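Local coordinates for protein fructose-2,6-bisphosphatase TIGAR B (Danio rerio, PDB 3E9C) that probably hydrolyses fructose-2,6-bisphosphate to fructose 6-phosphate and phosphate, and so acts as a brake on glycolysis, at residues Q199-A204 with A236-G241; V54-L59 with M81-L86; L59-Q64 with V181-F186. One frame throughout, in Å; residues are numbered along the deposited sequence.

How the contacts relate
From the N terminus, contact 2 opens first. It closes the short loop from strand 53-56 through helix 60-71 to strand 81-83. Contact 3 opens at the start of that helix, before contact 2 has closed, and reaches forward to 181-186, so the two cross. They share Leu59, and Ser57 OG meets His183 NE2 between them. Contact 1 comes last, in series with both. It closes the loop from 199-204 forward to 236-241 on strand 233-246. Its centre is about 25 Å from the centres of the other two, across the centre of the chain. All three reach the same mixed sheet: contacts 1 and 2 at its two outermost strands, contact 3 at strand 177-182, next to 53-56.

Contact 1. Residues Q199-A204 with A236-G241; sequences QCCLPA and ATRIQG. With K (potassium ion), chain C.
Cys201 and Gln240 form a single beta bridge, by which an otherwise irregular loop attaches to strand 233-246 at the border of the mixed sheet. The two segments run roughly the same way, 35° apart. Cys201 N donates to Ile239 O at 2.8 Å, and Gly241 N donates to Cys201 O at the same distance. Both bonds are nearly straight. On its other side the strand pairs with 220-230, where Thr237 and Arg238 both face Thr226 in a classic beta bulge. Before the bridge, water takes over: Ile239 N donates to one water at 3.0 Å, and Gln199 O accepts from another. The chain of Gln240 bends at CB-CG (chi2 76°), which brings its amide round alongside the backbone. NE2 then donates to O of the next residue, Gly241, at 3.0 Å, while OE1 lies 3.3 Å from Cys201 CB. With an alanine here, Gly241 O is likely to lose its side-chain N-H, and a gap would probably open beside Cys201 CB. Pro203 CD also approaches Gly241 O. Past the bridge the loop carries a potassium ion, held by Leu202 O at 2.9 Å, Pro203 O at 2.8 Å and a water at 2.7 Å.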
loop_
_atom_site.group_PDB
_atom_site.type_symbol
_atom_site.label_atom_id
_atom_site.label_comp_id
_atom_site.label_asym_id
_atom_site.label_seq_id
_atom_site.Cartn_x
_atom_site.Cartn_y
_atom_site.Cartn_z
ATOM N N GLN A 199 -11.983 -10.379 6.392
ATOM C CA GLN A 199 -11.749 -11.645 5.704
ATOM C C GLN A 199 -10.491 -11.478 4.883
ATOM O O GLN A 199 -10.434 -10.600 4.008
ATOM C CB GLN A 199 -12.947 -12.005 4.821
ATOM C CG GLN A 199 -12.665 -12.974 3.666
ATOM C CD GLN A 199 -12.603 -14.462 4.055
ATOM O OE1 GLN A 199 -12.891 -14.849 5.184
ATOM N NE2 GLN A 199 -12.248 -15.305 3.081
ATOM N N CYS A 200 -9.481 -12.295 5.183
ATOM C CA CYS A 200 -8.159 -12.134 4.607
ATOM C C CYS A 200 -7.444 -13.459 4.348
ATOM O O CYS A 200 -7.456 -14.361 5.187
ATOM C CB CYS A 200 -7.287 -11.277 5.521
ATOM S SG CYS A 200 -5.716 -10.768 4.729
ATOM N N CYS A 201 -6.803 -13.547 3.193
ATOM C CA CYS A 201 -6.042 -14.720 2.793
ATOM C C CYS A 201 -4.557 -14.412 2.874
ATOM O O CYS A 201 -4.119 -13.310 2.514
ATOM C CB CYS A 201 -6.397 -15.141 1.354
ATOM S SG CYS A 201 -8.143 -15.580 1.075
ATOM N N LEU A 202 -3.783 -15.379 3.352
ATOM C CA LEU A 202 -2.339 -15.237 3.403
ATOM C C LEU A 202 -1.657 -16.461 2.752
ATOM O O LEU A 202 -2.046 -17.606 2.994
ATOM C CB LEU A 202 -1.862 -15.024 4.853
ATOM C CG LEU A 202 -2.277 -13.745 5.606
ATOM C CD1 LEU A 202 -1.913 -13.842 7.123
ATOM C CD2 LEU A 202 -1.652 -12.515 4.979
ATOM N N PRO A 203 -0.606 -16.225 1.955
ATOM C CA PRO A 203 -0.067 -17.304 1.122
ATOM C C PRO A 203 0.778 -18.332 1.885
ATOM O O PRO A 203 1.133 -18.110 3.050
ATOM C CB PRO A 203 0.815 -16.539 0.117
ATOM C CG PRO A 203 1.353 -15.399 0.934
ATOM C CD PRO A 203 0.179 -14.981 1.823
ATOM N N ALA A 204 1.090 -19.448 1.222
ATOM C CA ALA A 204 1.947 -20.489 1.777
ATOM C C ALA A 204 3.282 -19.912 2.235
ATOM O O ALA A 204 3.846 -19.051 1.552
ATOM C CB ALA A 204 2.194 -21.595 0.717
ATOM N N ALA A 236 -15.207 -5.133 0.580
ATOM C CA ALA A 236 -14.237 -6.104 0.095
ATOM C C ALA A 236 -14.810 -7.510 0.233
ATOM O O ALA A 236 -15.240 -7.899 1.317
ATOM C CB ALA A 236 -12.928 -5.983 0.853
ATOM N N THR A 237 -14.857 -8.259 -0.865
ATOM C CA THR A 237 -15.235 -9.667 -0.776
ATOM C C THR A 237 -14.012 -10.522 -0.406
ATOM O O THR A 237 -14.096 -11.407 0.449
ATOM C CB THR A 237 -15.888 -10.193 -2.070
ATOM O OG1 THR A 237 -15.005 -9.982 -3.178
ATOM C CG2 THR A 237 -17.223 -9.492 -2.337
ATOM N N ARG A 238 -12.881 -10.232 -1.046
ATOM C CA ARG A 238 -11.621 -10.928 -0.795
ATOM C C ARG A 238 -10.489 -9.926 -0.602
ATOM O O ARG A 238 -10.425 -8.889 -1.271
ATOM C CB ARG A 238 -11.273 -11.848 -1.974
ATOM C CG ARG A 238 -10.032 -12.727 -1.747
ATOM C CD ARG A 238 -9.781 -13.623 -2.935
ATOM N NE ARG A 238 -10.952 -14.447 -3.234
ATOM C CZ ARG A 238 -11.102 -15.185 -4.331
ATOM N NH1 ARG A 238 -10.153 -15.224 -5.259
ATOM N NH2 ARG A 238 -12.207 -15.896 -4.496
ATOM N N ILE A 239 -9.612 -10.250 0.333
ATOM C CA ILE A 239 -8.366 -9.552 0.508
ATOM C C ILE A 239 -7.293 -10.637 0.536
ATOM O O ILE A 239 -7.390 -11.588 1.318
ATOM C CB ILE A 239 -8.387 -8.713 1.821
ATOM C CG1 ILE A 239 -9.472 -7.618 1.711
ATOM C CG2 ILE A 239 -7.016 -8.098 2.096
ATOM C CD1 ILE A 239 -9.929 -7.047 3.038
ATOM N N GLN A 240 -6.286 -10.501 -0.326
ATOM C CA GLN A 240 -5.192 -11.456 -0.390
ATOM C C GLN A 240 -3.890 -10.742 -0.047
ATOM O O GLN A 240 -3.498 -9.805 -0.747
ATOM C CB GLN A 240 -5.126 -12.095 -1.790
ATOM C CG GLN A 240 -3.895 -12.979 -2.048
ATOM C CD GLN A 240 -3.982 -14.365 -1.373
ATOM O OE1 GLN A 240 -4.955 -15.092 -1.564
ATOM N NE2 GLN A 240 -2.954 -14.728 -0.598
ATOM N N GLY A 241 -3.230 -11.163 1.033
ATOM C CA GLY A 241 -1.882 -10.679 1.337
ATOM C C GLY A 241 -0.905 -11.336 0.368
ATOM O O GLY A 241 -1.045 -12.508 0.030
HETATM K K K C . -0.519 -18.622 5.221
HETATM O O HOH W 1 -10.312 -12.981 1.469
HETATM O O HOH W 2 -12.378 -14.593 -0.142
HETATM O O HOH W 3 -12.621 -9.217 2.823
HETATM O O HOH W 4 0.721 -16.769 6.784
#

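Contact 2. Residues V54-L59 with M81-L86; sequences VFVSNL and MILDPL
Val56 meets both Met81 and Leu83 through one methyl group, CG1. Its CG1 lies between the backbone N and the carbonyl carbon (chi1 68°), which turns it to the neighbouring strand. There it is 3.5 Å from Met81 CG and only 3.2 Å from Leu83 CD2, a tight fit. The side chains of Val56 and Leu83 lie side by side and point the same way. On the other face of the sheet, Phe55 CD1 rests 3.9 Å from Ile82 CB. The backbones set this register as parallel strands. Ile82 N donates to Val54 O at 2.9 Å, Val56 N to Ile82 O, and Asp84 N to Val56 O at 2.8 Å. The strands belong to a beta-alpha-beta unit. Its helix 60-71 covers the face of Val56 and Met81, while helix 125-147 covers Phe55. Beyond the strands, Ser57 OG accepts from Leu59 N in an ST turn, and Asp84 OD1 accepts from Leu86 N in an Asx turn. Ser57 OG is also hydrogen-bonded to His183, the inferred transition state stabiliser. The chemistry thus changes from apolar side chains to a polar end, where Ser57 is placed as a second-shell residue of the active site.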
loop_
_atom_site.group_PDB
_atom_site.type_symbol
_atom_site.label_atom_id
_atom_site.label_comp_id
_atom_site.label_asym_id
_atom_site.label_seq_id
_atom_site.Cartn_x
_atom_site.Cartn_y
_atom_site.Cartn_z
ATOM N N VAL A 54 -1.832 7.004 -6.722
ATOM C CA VAL A 54 -0.833 7.177 -5.679
ATOM C C VAL A 54 -1.453 8.007 -4.539
ATOM O O VAL A 54 -2.035 9.066 -4.792
ATOM C CB VAL A 54 0.448 7.881 -6.228
ATOM C CG1 VAL A 54 1.400 8.238 -5.085
ATOM C CG2 VAL A 54 1.152 7.014 -7.299
ATOM N N PHE A 55 -1.330 7.500 -3.312
ATOM C CA PHE A 55 -1.806 8.168 -2.102
ATOM C C PHE A 55 -0.671 8.263 -1.096
ATOM O O PHE A 55 0.106 7.307 -0.915
ATOM C CB PHE A 55 -2.998 7.426 -1.509
ATOM C CG PHE A 55 -4.056 7.110 -2.523
ATOM C CD1 PHE A 55 -4.970 8.077 -2.926
ATOM C CD2 PHE A 55 -4.128 5.842 -3.093
ATOM C CE1 PHE A 55 -5.943 7.779 -3.894
ATOM C CE2 PHE A 55 -5.085 5.546 -4.051
ATOM C CZ PHE A 55 -5.989 6.503 -4.450
ATOM N N VAL A 56 -0.562 9.423 -0.460
ATOM C CA VAL A 56 0.588 9.710 0.397
ATOM C C VAL A 56 0.169 10.609 1.558
ATOM O O VAL A 56 -0.707 11.454 1.401
ATOM C CB VAL A 56 1.779 10.305 -0.434
ATOM C CG1 VAL A 56 1.437 11.695 -0.969
ATOM C CG2 VAL A 56 3.042 10.380 0.403
ATOM N N SER A 57 0.739 10.398 2.742
ATOM C CA SER A 57 0.451 11.305 3.848
ATOM C C SER A 57 0.951 12.713 3.497
ATOM O O SER A 57 1.806 12.868 2.623
ATOM C CB SER A 57 1.083 10.822 5.149
ATOM O OG SER A 57 2.383 11.321 5.300
ATOM N N ASN A 58 0.409 13.726 4.159
ATOM C CA ASN A 58 0.816 15.122 3.917
ATOM C C ASN A 58 2.219 15.474 4.444
ATOM O O ASN A 58 2.664 16.607 4.283
ATOM C CB ASN A 58 -0.200 16.075 4.552
ATOM C CG ASN A 58 -0.351 15.850 6.062
ATOM O OD1 ASN A 58 -0.547 14.714 6.528
ATOM N ND2 ASN A 58 -0.249 16.926 6.829
ATOM N N LEU A 59 2.900 14.530 5.094
ATOM C CA LEU A 59 4.227 14.806 5.674
ATOM C C LEU A 59 5.332 14.707 4.639
ATOM O O LEU A 59 5.362 13.771 3.838
ATOM C CB LEU A 59 4.515 13.876 6.855
ATOM C CG LEU A 59 3.758 14.248 8.135
ATOM C CD1 LEU A 59 2.388 13.597 8.188
ATOM C CD2 LEU A 59 4.563 13.850 9.341
ATOM N N MET A 81 -0.288 12.361 -7.747
ATOM C CA MET A 81 -0.132 12.029 -6.348
ATOM C C MET A 81 -1.236 12.725 -5.551
ATOM O O MET A 81 -1.410 13.941 -5.673
ATOM C CB MET A 81 1.238 12.536 -5.896
ATOM C CG MET A 81 1.647 12.178 -4.477
ATOM S SD MET A 81 3.308 12.805 -4.082
ATOM C CE MET A 81 4.269 11.960 -5.301
ATOM N N ILE A 82 -1.982 11.964 -4.748
ATOM C CA ILE A 82 -3.008 12.542 -3.884
ATOM C C ILE A 82 -2.489 12.537 -2.441
ATOM O O ILE A 82 -2.092 11.480 -1.930
ATOM C CB ILE A 82 -4.332 11.740 -3.935
ATOM C CG1 ILE A 82 -4.966 11.758 -5.340
ATOM C CG2 ILE A 82 -5.307 12.257 -2.897
ATOM C CD1 ILE A 82 -5.413 13.125 -5.807
ATOM N N LEU A 83 -2.471 13.710 -1.805
ATOM C CA LEU A 83 -2.126 13.824 -0.381
ATOM C C LEU A 83 -3.357 13.566 0.485
ATOM O O LEU A 83 -4.395 14.208 0.309
ATOM C CB LEU A 83 -1.537 15.205 -0.035
ATOM C CG LEU A 83 -0.372 15.808 -0.832
ATOM C CD1 LEU A 83 0.134 17.105 -0.181
ATOM C CD2 LEU A 83 0.777 14.835 -0.990
ATOM N N ASP A 84 -3.241 12.622 1.418
ATOM C CA ASP A 84 -4.345 12.291 2.294
ATOM C C ASP A 84 -3.869 12.279 3.749
ATOM O O ASP A 84 -3.081 11.408 4.137
ATOM C CB ASP A 84 -4.973 10.945 1.907
ATOM C CG ASP A 84 -6.332 10.706 2.584
ATOM O OD1 ASP A 84 -6.591 11.274 3.679
ATOM O OD2 ASP A 84 -7.160 9.952 2.008
ATOM N N PRO A 85 -4.344 13.258 4.552
ATOM C CA PRO A 85 -4.007 13.350 5.976
ATOM C C PRO A 85 -4.365 12.085 6.755
ATOM O O PRO A 85 -3.712 11.801 7.761
ATOM C CB PRO A 85 -4.847 14.541 6.465
ATOM C CG PRO A 85 -4.989 15.411 5.231
ATOM C CD PRO A 85 -5.171 14.403 4.113
ATOM N N LEU A 86 -5.364 11.324 6.289
ATOM C CA LEU A 86 -5.708 10.030 6.910
ATOM C C LEU A 86 -4.514 9.073 7.017
ATOM O O LEU A 86 -4.517 8.189 7.867
ATOM C CB LEU A 86 -6.866 9.309 6.181
ATOM C CG LEU A 86 -8.293 9.841 6.342
ATOM C CD1 LEU A 86 -9.209 9.182 5.329
ATOM C CD2 LEU A 86 -8.834 9.651 7.766
#

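Contact 3. Residues L59-Q64 with V181-F186; sequences LQRAIQ and VSHGAF
His183 is met by Leu59, Arg61 and Ala62 at the start of helix 60-71. The ring belongs to the active site of this histidine phosphatase fold, where it is the inferred transition state stabiliser. No direct hydrogen bond joins the two segments. The apolar contacts come first. Leu59 CB sits at the edge of the His183 ring, 3.8 Å from CE1, and Leu59 CD1 is equally close to NE2. Ala62 CB lies between the ring and Val181, 4.1 Å from Val181 CG1. Val181 CG1 is also 3.5 Å from Ala62 O. Arg61 makes a different contact. Its CG lies between the backbone N and the carbonyl carbon (chi1 63°), and the chain, extended from CG to NE, brings the guanidinium to the ring. NE meets the edge of the ring in its plane, 3.7 Å from His183 CE1, with the guanidinium turned 82° from the ring. The polar link is one water. Arg61 NH2 donates to it at 2.7 Å, in the guanidinium plane, and His183 ND1 is hydrogen-bonded to it at 2.9 Å, while NE2 is hydrogen-bonded to Ser57. The His183 ring meets that of His11, the phosphohistidine residue, and touches Glu89. His183 stands at the N-cap position of helix 184-197, directly after strand 177-182. Val181 of that strand packs under helix 60-71, on Thr65 and Ala66, and beside Val56 of strand 53-56.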
loop_
_atom_site.group_PDB
_atom_site.type_symbol
_atom_site.label_atom_id
_atom_site.label_comp_id
_atom_site.label_asym_id
_atom_site.label_seq_id
_atom_site.Cartn_x
_atom_site.Cartn_y
_atom_site.Cartn_z
ATOM N N LEU A 59 2.900 14.530 5.094
ATOM C CA LEU A 59 4.227 14.806 5.674
ATOM C C LEU A 59 5.332 14.707 4.639
ATOM O O LEU A 59 5.362 13.771 3.838
ATOM C CB LEU A 59 4.515 13.876 6.855
ATOM C CG LEU A 59 3.758 14.248 8.135
ATOM C CD1 LEU A 59 2.388 13.597 8.188
ATOM C CD2 LEU A 59 4.563 13.850 9.341
ATOM N N GLN A 60 6.252 15.671 4.670
ATOM C CA GLN A 60 7.315 15.782 3.665
ATOM C C GLN A 60 8.108 14.508 3.446
ATOM O O GLN A 60 8.362 14.139 2.301
ATOM C CB GLN A 60 8.279 16.938 3.967
ATOM C CG GLN A 60 7.843 18.265 3.346
ATOM C CD GLN A 60 7.427 18.139 1.880
ATOM O OE1 GLN A 60 8.176 17.612 1.041
ATOM N NE2 GLN A 60 6.230 18.627 1.567
ATOM N N ARG A 61 8.496 13.846 4.530
ATOM C CA ARG A 61 9.248 12.604 4.400
ATOM C C ARG A 61 8.525 11.545 3.557
ATOM O O ARG A 61 9.171 10.799 2.808
ATOM C CB ARG A 61 9.643 12.049 5.758
ATOM C CG ARG A 61 8.501 11.644 6.668
ATOM C CD ARG A 61 9.046 11.719 8.088
ATOM N NE ARG A 61 8.114 11.249 9.095
ATOM C CZ ARG A 61 7.528 12.044 9.980
ATOM N NH1 ARG A 61 7.804 13.343 9.979
ATOM N NH2 ARG A 61 6.671 11.542 10.865
ATOM N N ALA A 62 7.194 11.499 3.664
ATOM C CA ALA A 62 6.402 10.581 2.842
ATOM C C ALA A 62 6.264 11.081 1.408
ATOM O O ALA A 62 6.440 10.308 0.453
ATOM C CB ALA A 62 5.032 10.331 3.471
ATOM N N ILE A 63 5.941 12.367 1.255
ATOM C CA ILE A 63 5.854 12.992 -0.082
ATOM C C ILE A 63 7.150 12.769 -0.892
ATOM O O ILE A 63 7.100 12.287 -2.028
ATOM C CB ILE A 63 5.467 14.508 0.000
ATOM C CG1 ILE A 63 4.080 14.673 0.636
ATOM C CG2 ILE A 63 5.514 15.158 -1.398
ATOM C CD1 ILE A 63 3.747 16.100 1.094
ATOM N N GLN A 64 8.303 13.056 -0.285
ATOM C CA GLN A 64 9.599 12.888 -0.957
ATOM C C GLN A 64 9.874 11.457 -1.355
ATOM O O GLN A 64 10.426 11.218 -2.422
ATOM C CB GLN A 64 10.755 13.340 -0.081
ATOM C CG GLN A 64 10.852 14.806 0.161
ATOM C CD GLN A 64 11.951 15.108 1.184
ATOM O OE1 GLN A 64 11.873 14.697 2.333
ATOM N NE2 GLN A 64 12.965 15.834 0.763
ATOM N N VAL A 181 1.977 5.521 0.392
ATOM C CA VAL A 181 3.219 5.795 1.100
ATOM C C VAL A 181 2.856 6.420 2.435
ATOM O O VAL A 181 2.189 7.465 2.490
ATOM C CB VAL A 181 4.180 6.700 0.297
ATOM C CG1 VAL A 181 5.454 6.970 1.089
ATOM C CG2 VAL A 181 4.522 6.059 -1.048
ATOM N N SER A 182 3.283 5.766 3.517
ATOM C CA SER A 182 2.837 6.184 4.849
ATOM C C SER A 182 3.922 5.946 5.904
ATOM O O SER A 182 5.118 5.924 5.575
ATOM C CB SER A 182 1.535 5.448 5.198
ATOM O OG SER A 182 0.996 5.905 6.408
ATOM N N HIS A 183 3.498 5.767 7.154
ATOM C CA HIS A 183 4.394 5.771 8.312
ATOM C C HIS A 183 4.344 4.438 9.055
ATOM O O HIS A 183 3.389 3.674 8.925
ATOM C CB HIS A 183 4.026 6.936 9.249
ATOM C CG HIS A 183 4.018 8.263 8.561
ATOM N ND1 HIS A 183 5.093 9.126 8.604
ATOM C CD2 HIS A 183 3.092 8.849 7.761
ATOM C CE1 HIS A 183 4.820 10.195 7.874
ATOM N NE2 HIS A 183 3.612 10.055 7.356
ATOM N N GLY A 184 5.375 4.167 9.840
ATOM C CA GLY A 184 5.598 2.834 10.381
ATOM C C GLY A 184 4.503 2.327 11.296
ATOM O O GLY A 184 4.030 1.203 11.130
ATOM N N ALA A 185 4.097 3.145 12.264
ATOM C CA ALA A 185 3.076 2.693 13.204
ATOM C C ALA A 185 1.708 2.578 12.514
ATOM O O ALA A 185 0.978 1.610 12.731
ATOM C CB ALA A 185 3.019 3.591 14.466
ATOM N N PHE A 186 1.387 3.544 11.655
ATOM C CA PHE A 186 0.153 3.492 10.879
ATOM C C PHE A 186 0.077 2.220 10.009
ATOM O O PHE A 186 -0.954 1.575 9.928
ATOM C CB PHE A 186 0.042 4.728 9.956
ATOM C CG PHE A 186 -1.280 4.817 9.222
ATOM C CD1 PHE A 186 -2.374 5.454 9.812
ATOM C CD2 PHE A 186 -1.430 4.251 7.962
ATOM C CE1 PHE A 186 -3.600 5.520 9.153
ATOM C CE2 PHE A 186 -2.650 4.319 7.294
ATOM C CZ PHE A 186 -3.738 4.961 7.890
HETATM O O HOH W 5 6.864 8.887 10.922
#